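PDB 3VV3: deseasin MCP-01, which is a subtilisin-family serine protease that degrades collagen, probably cleaving peptide bonds with a Ser-His-Asp charge-relay system. Local coordinates for residues S110-A115 and T273-G278. Numbering follows the deposited sequence.
Sequences SGTIGA and TPHVAG
Thr112 lays a methyl group on the ring of His275. CG2 sits over the centre of one face, 3.4 Å above the plane, and this is a CH-pi contact. The carbon-to-centroid line leans 12° from the ring normal. CG2 stands anti to the backbone N of Thr112 (chi1 of OG1 -65°), which sends the methyl across to the ring and to Pro274. Ile254 of strand 254-258 touches the side chains of both Thr112 and His275. An alanine in place of His275 would probably leave the Thr112 methyl without its aromatic face and open a gap beside Ile254.

The remaining side-chain contacts are apolar. Ile113 and Pro274 meet at about a right angle, with Ile113 CG1 3.6 Å from Pro274 CB. The same CG1 is in van der Waals contact with Pro274 O at 3.5 Å. That carbonyl is already bonded within its helix, to Gly278 N at 2.8 Å. The tip of Ile113, CD1, reaches Ala277 CB at 4.3 Å. Gly278, having no side chain, lets its CA come within 4.2 Å of Ile113 CA.

Helix 105-114 and helix 269-284 carry the putative catalytic His105 and Ser270 of the subtilisin fold. Here the axes of the two short helical segments come within 7.9 Å, crossing at -34°. Asn127 ND2 bonds to both Ile113 O and Gly278 O, a polar bridge beside the apolar packing. Between the two segments themselves, the buried interface depends on shape and van der Waals fit, with one methyl-aromatic contact, rather than on charge.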
ATOM      1  N   SER A 110      11.139  -3.425   8.594  1.00  3.85           N
ATOM      2  CA  SER A 110      12.164  -3.677   9.609  1.00  4.00           C
ATOM      3  C   SER A 110      11.984  -5.025  10.316  1.00  5.77           C
ATOM      4  O   SER A 110      12.953  -5.759  10.534  1.00  6.01           O
ATOM      5  CB  SER A 110      12.218  -2.530  10.627  1.00  6.35           C
ATOM      6  OG  SER A 110      12.597  -1.315   9.996  1.00  6.21           O
ATOM      7  N   GLY A 111      10.744  -5.352  10.669  1.00  6.08           N
ATOM      8  CA  GLY A 111      10.446  -6.621  11.327  1.00  6.83           C
ATOM      9  C   GLY A 111      10.758  -7.833  10.462  1.00  8.16           C
ATOM     10  O   GLY A 111      11.147  -8.887  10.958  1.00  6.60           O
ATOM     11  N   THR A 112      10.600  -7.688   9.154  1.00  5.31           N
ATOM     12  CA  THR A 112      10.939  -8.778   8.243  1.00  3.87           C
ATOM     13  C   THR A 112      12.455  -8.991   8.178  1.00  7.73           C
ATOM     14  O   THR A 112      12.943 -10.118   8.151  1.00  6.63           O
ATOM     15  CB  THR A 112      10.341  -8.516   6.848  1.00  5.85           C
ATOM     16  OG1 THR A 112       8.911  -8.529   6.953  1.00  6.19           O
ATOM     17  CG2 THR A 112      10.798  -9.573   5.821  1.00  6.75           C
ATOM     18  N   ILE A 113      13.196  -7.893   8.173  1.00  4.36           N
ATOM     19  CA  ILE A 113      14.648  -7.951   8.228  1.00  3.90           C
ATOM     20  C   ILE A 113      15.136  -8.526   9.558  1.00  5.22           C
ATOM     21  O   ILE A 113      16.035  -9.373   9.580  1.00  6.27           O
ATOM     22  CB  ILE A 113      15.253  -6.538   8.053  1.00  5.42           C
ATOM     23  CG1 ILE A 113      15.065  -6.057   6.607  1.00  6.58           C
ATOM     24  CG2 ILE A 113      16.738  -6.526   8.436  1.00  7.23           C
ATOM     25  CD1 ILE A 113      15.266  -4.556   6.457  1.00  4.99           C
ATOM     26  N   GLY A 114      14.541  -8.076  10.658  1.00  6.06           N
ATOM     27  CA  GLY A 114      15.125  -8.346  11.962  1.00  7.47           C
ATOM     28  C   GLY A 114      14.286  -8.201  13.222  1.00  8.98           C
ATOM     29  O   GLY A 114      14.797  -7.751  14.250  1.00 10.06           O
ATOM     30  N   ALA A 115      13.017  -8.609  13.187  1.00  7.27           N
ATOM     31  CA  ALA A 115      12.286  -8.756  14.444  1.00  6.78           C
ATOM     32  C   ALA A 115      13.061  -9.729  15.348  1.00  7.06           C
ATOM     33  O   ALA A 115      13.559 -10.746  14.878  1.00  8.31           O
ATOM     34  CB  ALA A 115      10.863  -9.265  14.205  1.00  8.32           C
ATOM     35  N   THR A 273      11.283  -7.203  -0.646  1.00  3.41           N
ATOM     36  CA  THR A 273      12.569  -6.528  -0.521  1.00  4.68           C
ATOM     37  C   THR A 273      13.301  -6.805   0.806  1.00  4.65           C
ATOM     38  O   THR A 273      14.487  -7.166   0.792  1.00  4.69           O
ATOM     39  CB  THR A 273      12.379  -5.018  -0.808  1.00  4.13           C
ATOM     40  OG1 THR A 273      11.941  -4.876  -2.168  1.00  7.28           O
ATOM     41  CG2 THR A 273      13.664  -4.226  -0.617  1.00  5.01           C
ATOM     42  N   PRO A 274      12.606  -6.662   1.950  1.00  5.13           N
ATOM     43  CA  PRO A 274      13.285  -6.918   3.231  1.00  5.02           C
ATOM     44  C   PRO A 274      13.631  -8.386   3.501  1.00  6.07           C
ATOM     45  O   PRO A 274      14.520  -8.629   4.311  1.00  5.55           O
ATOM     46  CB  PRO A 274      12.296  -6.374   4.278  1.00  5.16           C
ATOM     47  CG  PRO A 274      10.965  -6.418   3.592  1.00  5.67           C
ATOM     48  CD  PRO A 274      11.278  -6.051   2.155  1.00  4.89           C
ATOM     49  N   HIS A 275      12.970  -9.349   2.856  1.00  4.57           N
ATOM     50  CA  HIS A 275      13.468 -10.723   2.958  1.00  4.98           C
ATOM     51  C   HIS A 275      14.875 -10.783   2.366  1.00  5.60           C
ATOM     52  O   HIS A 275      15.780 -11.419   2.927  1.00  5.11           O
ATOM     53  CB  HIS A 275      12.549 -11.727   2.249  1.00  6.04           C
ATOM     54  CG  HIS A 275      11.250 -11.961   2.959  1.00  4.83           C
ATOM     55  ND1 HIS A 275      11.075 -12.961   3.896  1.00  8.50           N
ATOM     56  CD2 HIS A 275      10.066 -11.311   2.877  1.00  3.03           C
ATOM     57  CE1 HIS A 275       9.837 -12.917   4.355  1.00  4.22           C
ATOM     58  NE2 HIS A 275       9.203 -11.924   3.749  1.00 10.76           N
ATOM     59  N   VAL A 276      15.054 -10.106   1.230  1.00  4.18           N
ATOM     60  CA  VAL A 276      16.349 -10.080   0.553  1.00  4.89           C
ATOM     61  C   VAL A 276      17.388  -9.250   1.316  1.00  7.57           C
ATOM     62  O   VAL A 276      18.538  -9.687   1.487  1.00  5.76           O
ATOM     63  CB  VAL A 276      16.228  -9.586  -0.909  1.00  3.19           C
ATOM     64  CG1 VAL A 276      17.610  -9.501  -1.556  1.00  4.16           C
ATOM     65  CG2 VAL A 276      15.318 -10.521  -1.705  1.00  4.88           C
ATOM     66  N   ALA A 277      16.995  -8.072   1.791  1.00  4.94           N
ATOM     67  CA  ALA A 277      17.911  -7.271   2.598  1.00  4.68           C
ATOM     68  C   ALA A 277      18.299  -8.038   3.861  1.00  5.67           C
ATOM     69  O   ALA A 277      19.470  -8.058   4.265  1.00  6.74           O
ATOM     70  CB  ALA A 277      17.292  -5.919   2.961  1.00  5.52           C
ATOM     71  N   GLY A 278      17.318  -8.682   4.480  1.00  5.13           N
ATOM     72  CA  GLY A 278      17.579  -9.517   5.643  1.00  4.09           C
ATOM     73  C   GLY A 278      18.526 -10.655   5.310  1.00  8.02           C
ATOM     74  O   GLY A 278      19.465 -10.930   6.064  1.00  6.71           O
TER